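Local coordinates for adenosyl-chloride synthase (Thermotoga maritima, PDB 2ZBV), which probably acts on S-adenosyl-L-methionine, as a member of the SAM hydrolase and SAM-dependent halogenase family, and binds adenosine between subunits, at residues A[64-78]-A[124-136]. Residues are numbered along the deposited sequence; the frame is centred on the assembly and turned at random.
Sequences LVVVDYGVGTSRKAI and FTFHGRDIFAPVA. With ADN (adenosine), chain D.
Phe132, on the helix 127-136, packs against Leu64 and Val66 at the C-terminal end of a central parallel strand, in the alpha/beta N-terminal domain of the SAM hydroxide adenosyltransferase family. Helix and strand run nearly antiparallel, at 159°, and no direct hydrogen bond joins the two segments. Leu64 has CG anti to its own nitrogen (chi1 175°), which sets CD1 3.5 Å from Phe132 CB and CD2 against Ala133. Val66 meets the Phe132 ring obliquely with CG2, while its CG1 lies over Gly128, where a side chain would be tight. The far rim of the ring reaches Ala77 through CE1, and Asp68 OD2 lies at the ring edge, 3.7 Å from Phe132 CE2, the carboxylate turned 72° from the ring plane.

Asp68 is gripped side-on by Arg75: NE binds OD1 at 2.8 Å and NH2 binds OD2 at 2.7 Å, both bonds nearly straight and close to the guanidinium plane. Phe132 CZ lies over one face of that guanidinium, and His127 CD2 comes at its edge, 3.2 Å from Arg75 NH2. A leucine in place of Arg75 would probably leave the buried Asp68 carboxylate without its countercharge and free to turn about chi2. The His127 ring is itself sandwiched, with Val71 CG2 over one face in a CH-pi contact and Ile131 CD1 over the centre of the other.

Together the segments line the adenosine pocket, which residues of a second subunit, among them Phe220 and Leu244, complete. Asp68 N donates to the ribose O3', and O5' donates to Thr125 O. A water 2.7 Å from adenosine O5' donates a hydrogen bond to Asp68 OD2 and accepts a weak one from Gly128 N.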
ATOM      1  N   LEU A  64       2.685  -9.987 -13.987  1.00 18.59           N
ATOM      2  CA  LEU A  64       3.894  -9.182 -14.149  1.00 16.79           C
ATOM      3  C   LEU A  64       4.685  -9.408 -12.868  1.00 16.54           C
ATOM      4  O   LEU A  64       4.333  -8.875 -11.823  1.00 14.50           O
ATOM      5  CB  LEU A  64       3.515  -7.715 -14.303  1.00 16.96           C
ATOM      6  CG  LEU A  64       4.635  -6.671 -14.364  1.00 14.58           C
ATOM      7  CD1 LEU A  64       5.656  -7.012 -15.442  1.00 12.34           C
ATOM      8  CD2 LEU A  64       3.981  -5.325 -14.642  1.00 14.71           C
ATOM      9  N   VAL A  65       5.736 -10.219 -12.953  1.00 15.03           N
ATOM     10  CA  VAL A  65       6.523 -10.569 -11.780  1.00 16.77           C
ATOM     11  C   VAL A  65       7.948 -10.053 -11.893  1.00 18.25           C
ATOM     12  O   VAL A  65       8.744 -10.573 -12.671  1.00 19.22           O
ATOM     13  CB  VAL A  65       6.553 -12.101 -11.598  1.00 19.04           C
ATOM     14  CG1 VAL A  65       7.174 -12.464 -10.246  1.00 17.62           C
ATOM     15  CG2 VAL A  65       5.139 -12.656 -11.727  1.00 15.63           C
ATOM     16  N   VAL A  66       8.268  -9.040 -11.097  1.00 15.92           N
ATOM     17  CA  VAL A  66       9.589  -8.452 -11.155  1.00 15.90           C
ATOM     18  C   VAL A  66      10.349  -8.333  -9.835  1.00 16.35           C
ATOM     19  O   VAL A  66      10.222  -7.345  -9.106  1.00 16.93           O
ATOM     20  CB  VAL A  66       9.540  -7.048 -11.823  1.00 16.93           C
ATOM     21  CG1 VAL A  66      10.956  -6.537 -12.071  1.00 18.07           C
ATOM     22  CG2 VAL A  66       8.778  -7.118 -13.144  1.00 16.18           C
ATOM     23  N   VAL A  67      11.125  -9.372  -9.546  1.00 16.88           N
ATOM     24  CA  VAL A  67      12.031  -9.444  -8.392  1.00 17.85           C
ATOM     25  C   VAL A  67      13.226  -9.821  -9.255  1.00 19.63           C
ATOM     26  O   VAL A  67      13.442 -10.991  -9.586  1.00 20.41           O
ATOM     27  CB  VAL A  67      11.656 -10.573  -7.428  1.00 17.25           C
ATOM     28  CG1 VAL A  67      12.638 -10.599  -6.256  1.00 18.85           C
ATOM     29  CG2 VAL A  67      10.235 -10.356  -6.919  1.00 19.88           C
ATOM     30  N   ASP A  68      13.992  -8.806  -9.625  1.00 19.67           N
ATOM     31  CA  ASP A  68      15.062  -8.979 -10.592  1.00 19.44           C
ATOM     32  C   ASP A  68      16.431  -8.399 -10.219  1.00 19.59           C
ATOM     33  O   ASP A  68      16.861  -7.398 -10.780  1.00 19.94           O
ATOM     34  CB  ASP A  68      14.506  -8.357 -11.883  1.00 18.73           C
ATOM     35  CG  ASP A  68      15.356  -8.600 -13.093  1.00 18.80           C
ATOM     36  OD1 ASP A  68      16.170  -9.548 -13.097  1.00 19.67           O
ATOM     37  OD2 ASP A  68      15.166  -7.832 -14.061  1.00 18.18           O
ATOM     38  N   TYR A  69      17.132  -9.043  -9.290  1.00 20.74           N
ATOM     39  CA  TYR A  69      18.447  -8.547  -8.870  1.00 20.51           C
ATOM     40  C   TYR A  69      19.465  -8.576 -10.010  1.00 19.97           C
ATOM     41  O   TYR A  69      20.450  -7.838  -9.986  1.00 19.84           O
ATOM     42  CB  TYR A  69      18.971  -9.377  -7.692  1.00 20.93           C
ATOM     43  CG  TYR A  69      19.113 -10.854  -8.012  1.00 23.72           C
ATOM     44  CD1 TYR A  69      20.277 -11.357  -8.593  1.00 26.49           C
ATOM     45  CD2 TYR A  69      18.066 -11.739  -7.766  1.00 23.74           C
ATOM     46  CE1 TYR A  69      20.394 -12.711  -8.926  1.00 25.98           C
ATOM     47  CE2 TYR A  69      18.166 -13.088  -8.094  1.00 28.10           C
ATOM     48  CZ  TYR A  69      19.329 -13.568  -8.675  1.00 29.60           C
ATOM     49  OH  TYR A  69      19.410 -14.897  -9.021  1.00 32.29           O
ATOM     50  N   GLY A  70      19.229  -9.426 -11.007  1.00 21.14           N
ATOM     51  CA  GLY A  70      20.154  -9.531 -12.127  1.00 17.98           C
ATOM     52  C   GLY A  70      19.777  -8.638 -13.292  1.00 19.68           C
ATOM     53  O   GLY A  70      20.241  -8.832 -14.421  1.00 18.46           O
ATOM     54  N   VAL A  71      18.933  -7.649 -13.020  1.00 19.63           N
ATOM     55  CA  VAL A  71      18.494  -6.727 -14.050  1.00 18.81           C
ATOM     56  C   VAL A  71      19.718  -6.131 -14.760  1.00 21.46           C
ATOM     57  O   VAL A  71      20.686  -5.722 -14.116  1.00 20.20           O
ATOM     58  CB  VAL A  71      17.624  -5.594 -13.438  1.00 20.91           C
ATOM     59  CG1 VAL A  71      18.468  -4.739 -12.477  1.00 17.65           C
ATOM     60  CG2 VAL A  71      17.014  -4.741 -14.541  1.00 16.40           C
ATOM     61  N   GLY A  72      19.686  -6.115 -16.089  1.00 21.53           N
ATOM     62  CA  GLY A  72      20.796  -5.549 -16.837  1.00 23.45           C
ATOM     63  C   GLY A  72      21.942  -6.494 -17.167  1.00 24.78           C
ATOM     64  O   GLY A  72      22.877  -6.100 -17.859  1.00 25.74           O
ATOM     65  N   THR A  73      21.883  -7.730 -16.679  1.00 25.68           N
ATOM     66  CA  THR A  73      22.935  -8.708 -16.954  1.00 26.58           C
ATOM     67  C   THR A  73      22.499  -9.610 -18.112  1.00 27.98           C
ATOM     68  O   THR A  73      21.514  -9.323 -18.785  1.00 27.32           O
ATOM     69  CB  THR A  73      23.232  -9.584 -15.713  1.00 26.40           C
ATOM     70  OG1 THR A  73      22.087 -10.385 -15.406  1.00 23.17           O
ATOM     71  CG2 THR A  73      23.568  -8.709 -14.506  1.00 26.39           C
ATOM     72  N   SER A  74      23.221 -10.702 -18.338  1.00 27.74           N
ATOM     73  CA  SER A  74      22.892 -11.608 -19.435  1.00 29.21           C
ATOM     74  C   SER A  74      21.692 -12.500 -19.132  1.00 29.12           C
ATOM     75  O   SER A  74      21.287 -13.309 -19.966  1.00 29.29           O
ATOM     76  CB  SER A  74      24.100 -12.482 -19.777  1.00 29.12           C
ATOM     77  OG  SER A  74      24.429 -13.335 -18.693  1.00 32.94           O
ATOM     78  N   ARG A  75      21.125 -12.360 -17.940  1.00 27.62           N
ATOM     79  CA  ARG A  75      19.971 -13.169 -17.576  1.00 25.83           C
ATOM     80  C   ARG A  75      18.857 -12.866 -18.577  1.00 23.74           C
ATOM     81  O   ARG A  75      18.640 -11.710 -18.959  1.00 23.79           O
ATOM     82  CB  ARG A  75      19.528 -12.846 -16.142  1.00 24.22           C
ATOM     83  CG  ARG A  75      18.895 -11.469 -15.960  1.00 21.78           C
ATOM     84  CD  ARG A  75      17.370 -11.553 -15.952  1.00 20.45           C
ATOM     85  NE  ARG A  75      16.746 -10.238 -15.801  1.00 20.95           N
ATOM     86  CZ  ARG A  75      16.587  -9.362 -16.792  1.00 21.59           C
ATOM     87  NH1 ARG A  75      17.000  -9.661 -18.021  1.00 19.29           N
ATOM     88  NH2 ARG A  75      16.028  -8.180 -16.550  1.00 17.38           N
ATOM     89  N   LYS A  76      18.163 -13.909 -19.011  1.00 23.10           N
ATOM     90  CA  LYS A  76      17.090 -13.761 -19.987  1.00 22.86           C
ATOM     91  C   LYS A  76      15.805 -13.181 -19.411  1.00 21.78           C
ATOM     92  O   LYS A  76      15.485 -13.382 -18.239  1.00 21.75           O
ATOM     93  CB  LYS A  76      16.773 -15.122 -20.625  1.00 25.82           C
ATOM     94  CG  LYS A  76      17.926 -15.740 -21.440  1.00 30.14           C
ATOM     95  CD  LYS A  76      17.541 -17.134 -21.942  1.00 33.99           C
ATOM     96  CE  LYS A  76      18.707 -17.854 -22.625  1.00 36.14           C
ATOM     97  NZ  LYS A  76      19.082 -17.242 -23.932  1.00 37.01           N
ATOM     98  N   ALA A  77      15.084 -12.455 -20.255  1.00 21.78           N
ATOM     99  CA  ALA A  77      13.798 -11.870 -19.910  1.00 22.87           C
ATOM    100  C   ALA A  77      12.852 -12.833 -20.624  1.00 23.92           C
ATOM    101  O   ALA A  77      13.017 -13.083 -21.820  1.00 23.96           O
ATOM    102  CB  ALA A  77      13.682 -10.474 -20.495  1.00 21.93           C
ATOM    103  N   ILE A  78      11.875 -13.376 -19.909  1.00 23.27           N
ATOM    104  CA  ILE A  78      10.984 -14.362 -20.513  1.00 22.40           C
ATOM    105  C   ILE A  78       9.496 -14.189 -20.241  1.00 23.32           C
ATOM    106  O   ILE A  78       9.081 -13.375 -19.413  1.00 21.83           O
ATOM    107  CB  ILE A  78      11.350 -15.793 -20.032  1.00 21.63           C
ATOM    108  CG1 ILE A  78      11.159 -15.886 -18.513  1.00 19.77           C
ATOM    109  CG2 ILE A  78      12.796 -16.126 -20.372  1.00 21.69           C
ATOM    110  CD1 ILE A  78      11.306 -17.294 -17.959  1.00 20.36           C
ATOM    111  N   PHE A 124      19.322   0.487 -17.836  1.00 27.07           N
ATOM    112  CA  PHE A 124      20.075  -0.710 -17.490  1.00 27.52           C
ATOM    113  C   PHE A 124      19.539  -1.418 -16.258  1.00 27.68           C
ATOM    114  O   PHE A 124      19.664  -2.632 -16.143  1.00 28.38           O
ATOM    115  CB  PHE A 124      21.549  -0.378 -17.230  1.00 29.89           C
ATOM    116  CG  PHE A 124      22.237   0.291 -18.380  1.00 32.01           C
ATOM    117  CD1 PHE A 124      22.224  -0.285 -19.646  1.00 32.61           C
ATOM    118  CD2 PHE A 124      22.912   1.493 -18.193  1.00 32.03           C
ATOM    119  CE1 PHE A 124      22.875   0.330 -20.714  1.00 35.32           C
ATOM    120  CE2 PHE A 124      23.568   2.121 -19.253  1.00 33.46           C
ATOM    121  CZ  PHE A 124      23.551   1.539 -20.515  1.00 34.87           C
ATOM    122  N   THR A 125      18.939  -0.669 -15.340  1.00 25.04           N
ATOM    123  CA  THR A 125      18.472  -1.275 -14.102  1.00 25.45           C
ATOM    124  C   THR A 125      16.976  -1.229 -13.776  1.00 23.73           C
ATOM    125  O   THR A 125      16.591  -1.474 -12.635  1.00 23.36           O
ATOM    126  CB  THR A 125      19.260  -0.690 -12.906  1.00 26.48           C
ATOM    127  OG1 THR A 125      19.065   0.727 -12.845  1.00 27.79           O
ATOM    128  CG2 THR A 125      20.759  -0.969 -13.072  1.00 29.54           C
ATOM    129  N   PHE A 126      16.132  -0.924 -14.759  1.00 22.11           N
ATOM    130  CA  PHE A 126      14.688  -0.892 -14.514  1.00 21.03           C
ATOM    131  C   PHE A 126      13.911  -1.514 -15.677  1.00 20.36           C
ATOM    132  O   PHE A 126      13.032  -0.879 -16.263  1.00 20.82           O
ATOM    133  CB  PHE A 126      14.212   0.546 -14.268  1.00 20.03           C
ATOM    134  CG  PHE A 126      12.858   0.643 -13.588  1.00 18.34           C
ATOM    135  CD1 PHE A 126      12.243  -0.484 -13.043  1.00 20.21           C
ATOM    136  CD2 PHE A 126      12.212   1.868 -13.478  1.00 20.10           C
ATOM    137  CE1 PHE A 126      10.999  -0.389 -12.395  1.00 20.60           C
ATOM    138  CE2 PHE A 126      10.972   1.980 -12.834  1.00 20.58           C
ATOM    139  CZ  PHE A 126      10.366   0.844 -12.292  1.00 20.12           C
ATOM    140  N   HIS A 127      14.245  -2.756 -16.013  1.00 20.59           N
ATOM    141  CA  HIS A 127      13.562  -3.458 -17.091  1.00 20.45           C
ATOM    142  C   HIS A 127      12.091  -3.646 -16.711  1.00 21.15           C
ATOM    143  O   HIS A 127      11.233  -3.811 -17.576  1.00 21.74           O
ATOM    144  CB  HIS A 127      14.228  -4.810 -17.354  1.00 22.58           C
ATOM    145  CG  HIS A 127      15.554  -4.710 -18.048  1.00 22.85           C
ATOM    146  ND1 HIS A 127      16.156  -3.505 -18.338  1.00 24.55           N
ATOM    147  CD2 HIS A 127      16.399  -5.669 -18.498  1.00 22.95           C
ATOM    148  CE1 HIS A 127      17.314  -3.723 -18.938  1.00 22.08           C
ATOM    149  NE2 HIS A 127      17.486  -5.028 -19.046  1.00 22.56           N
ATOM    150  N   GLY A 128      11.803  -3.605 -15.412  1.00 20.86           N
ATOM    151  CA  GLY A 128      10.428  -3.743 -14.965  1.00 18.99           C
ATOM    152  C   GLY A 128       9.525  -2.719 -15.640  1.00 19.85           C
ATOM    153  O   GLY A 128       8.388  -3.025 -16.003  1.00 20.22           O
ATOM    154  N   ARG A 129      10.027  -1.501 -15.812  1.00 19.39           N
ATOM    155  CA  ARG A 129       9.259  -0.426 -16.453  1.00 20.49           C
ATOM    156  C   ARG A 129       9.406  -0.397 -17.976  1.00 21.30           C
ATOM    157  O   ARG A 129       8.430  -0.191 -18.704  1.00 18.87           O
ATOM    158  CB  ARG A 129       9.708   0.948 -15.923  1.00 18.64           C
ATOM    159  CG  ARG A 129       9.113   2.145 -16.681  1.00 19.89           C
ATOM    160  CD  ARG A 129       9.871   3.448 -16.396  1.00 20.61           C
ATOM    161  NE  ARG A 129      11.225   3.425 -16.953  1.00 19.90           N
ATOM    162  CZ  ARG A 129      12.197   4.270 -16.618  1.00 24.32           C
ATOM    163  NH1 ARG A 129      11.979   5.225 -15.720  1.00 21.22           N
ATOM    164  NH2 ARG A 129      13.398   4.149 -17.175  1.00 22.09           N
ATOM    165  N   ASP A 130      10.634  -0.607 -18.444  1.00 19.16           N
ATOM    166  CA  ASP A 130      10.937  -0.519 -19.865  1.00 22.19           C
ATOM    167  C   ASP A 130      10.693  -1.733 -20.736  1.00 21.48           C
ATOM    168  O   ASP A 130      10.540  -1.592 -21.952  1.00 19.60           O
ATOM    169  CB  ASP A 130      12.389  -0.067 -20.042  1.00 21.62           C
ATOM    170  CG  ASP A 130      12.676   1.239 -19.331  1.00 23.69           C
ATOM    171  OD1 ASP A 130      11.732   2.046 -19.183  1.00 24.36           O
ATOM    172  OD2 ASP A 130      13.842   1.464 -18.932  1.00 21.63           O
ATOM    173  N   ILE A 131      10.650  -2.912 -20.127  1.00 20.89           N
ATOM    174  CA  ILE A 131      10.455  -4.142 -20.883  1.00 20.95           C
ATOM    175  C   ILE A 131       9.318  -5.038 -20.387  1.00 22.57           C
ATOM    176  O   ILE A 131       8.436  -5.412 -21.160  1.00 20.28           O
ATOM    177  CB  ILE A 131      11.751  -4.979 -20.894  1.00 21.35           C
ATOM    178  CG1 ILE A 131      12.905  -4.159 -21.491  1.00 24.34           C
ATOM    179  CG2 ILE A 131      11.527  -6.273 -21.681  1.00 21.93           C
ATOM    180  CD1 ILE A 131      14.247  -4.907 -21.544  1.00 23.14           C
ATOM    181  N   PHE A 132       9.344  -5.385 -19.102  1.00 20.91           N
ATOM    182  CA  PHE A 132       8.326  -6.269 -18.537  1.00 18.86           C
ATOM    183  C   PHE A 132       6.911  -5.718 -18.502  1.00 19.53           C
ATOM    184  O   PHE A 132       5.977  -6.376 -18.966  1.00 18.78           O
ATOM    185  CB  PHE A 132       8.731  -6.709 -17.124  1.00 18.45           C
ATOM    186  CG  PHE A 132       9.971  -7.556 -17.087  1.00 20.54           C
ATOM    187  CD1 PHE A 132      10.049  -8.730 -17.834  1.00 18.76           C
ATOM    188  CD2 PHE A 132      11.059  -7.186 -16.302  1.00 20.90           C
ATOM    189  CE1 PHE A 132      11.191  -9.522 -17.801  1.00 19.98           C
ATOM    190  CE2 PHE A 132      12.212  -7.971 -16.259  1.00 21.84           C
ATOM    191  CZ  PHE A 132      12.280  -9.140 -17.007  1.00 22.88           C
ATOM    192  N   ALA A 133       6.745  -4.518 -17.948  1.00 17.89           N
ATOM    193  CA  ALA A 133       5.415  -3.929 -17.851  1.00 18.17           C
ATOM    194  C   ALA A 133       4.751  -3.761 -19.216  1.00 20.02           C
ATOM    195  O   ALA A 133       3.628  -4.211 -19.417  1.00 20.68           O
ATOM    196  CB  ALA A 133       5.477  -2.582 -17.114  1.00 14.94           C
ATOM    197  N   PRO A 134       5.434  -3.115 -20.174  1.00 19.88           N
ATOM    198  CA  PRO A 134       4.786  -2.957 -21.480  1.00 20.03           C
ATOM    199  C   PRO A 134       4.459  -4.287 -22.159  1.00 21.11           C
ATOM    200  O   PRO A 134       3.421  -4.418 -22.816  1.00 21.95           O
ATOM    201  CB  PRO A 134       5.785  -2.095 -22.264  1.00 21.48           C
ATOM    202  CG  PRO A 134       7.111  -2.371 -21.590  1.00 21.89           C
ATOM    203  CD  PRO A 134       6.726  -2.408 -20.133  1.00 20.41           C
ATOM    204  N   VAL A 135       5.332  -5.275 -21.998  1.00 19.22           N
ATOM    205  CA  VAL A 135       5.082  -6.583 -22.586  1.00 20.08           C
ATOM    206  C   VAL A 135       3.820  -7.197 -21.975  1.00 21.90           C
ATOM    207  O   VAL A 135       2.959  -7.720 -22.696  1.00 21.59           O
ATOM    208  CB  VAL A 135       6.290  -7.521 -22.382  1.00 20.11           C
ATOM    209  CG1 VAL A 135       5.892  -8.968 -22.640  1.00 18.08           C
ATOM    210  CG2 VAL A 135       7.408  -7.119 -23.345  1.00 21.01           C
ATOM    211  N   ALA A 136       3.698  -7.119 -20.650  1.00 20.28           N
ATOM    212  CA  ALA A 136       2.517  -7.650 -19.976  1.00 19.38           C
ATOM    213  C   ALA A 136       1.290  -6.893 -20.475  1.00 19.33           C
ATOM    214  O   ALA A 136       0.236  -7.484 -20.699  1.00 20.65           O
ATOM    215  CB  ALA A 136       2.649  -7.491 -18.459  1.00 19.06           C
TER
HETATM  216  O5' ADN D 501      14.699  -3.276 -11.985  1.00 22.12           O
HETATM  217  C5' ADN D 501      14.008  -3.593 -10.771  1.00 20.69           C
HETATM  218  C4' ADN D 501      14.833  -4.593  -9.964  1.00 19.81           C
HETATM  219  O4' ADN D 501      16.129  -4.049  -9.571  1.00 17.73           O
HETATM  220  C3' ADN D 501      14.144  -5.017  -8.646  1.00 16.55           C
HETATM  221  O3' ADN D 501      13.326  -6.168  -8.849  1.00 19.93           O
HETATM  222  C2' ADN D 501      15.336  -5.260  -7.694  1.00 19.19           C
HETATM  223  O2' ADN D 501      15.386  -6.615  -7.246  1.00 17.99           O
HETATM  224  C1' ADN D 501      16.585  -4.886  -8.488  1.00 17.27           C
HETATM  225  N9  ADN D 501      17.529  -4.152  -7.627  1.00 20.47           N
HETATM  226  C8  ADN D 501      17.341  -2.890  -7.103  1.00 19.77           C
HETATM  227  N7  ADN D 501      18.362  -2.542  -6.383  1.00 18.41           N
HETATM  228  C5  ADN D 501      19.272  -3.542  -6.389  1.00 19.57           C
HETATM  229  C6  ADN D 501      20.550  -3.737  -5.796  1.00 19.16           C
HETATM  230  N6  ADN D 501      21.120  -2.751  -5.001  1.00 16.63           N
HETATM  231  N1  ADN D 501      21.194  -4.903  -6.025  1.00 20.32           N
HETATM  232  C2  ADN D 501      20.661  -5.874  -6.795  1.00 20.88           C
HETATM  233  N3  ADN D 501      19.463  -5.728  -7.370  1.00 18.01           N
HETATM  234  C4  ADN D 501      18.746  -4.595  -7.195  1.00 18.01           C
HETATM  235  O   HOH W   1      13.721  -5.086 -13.778  1.00 20.55           O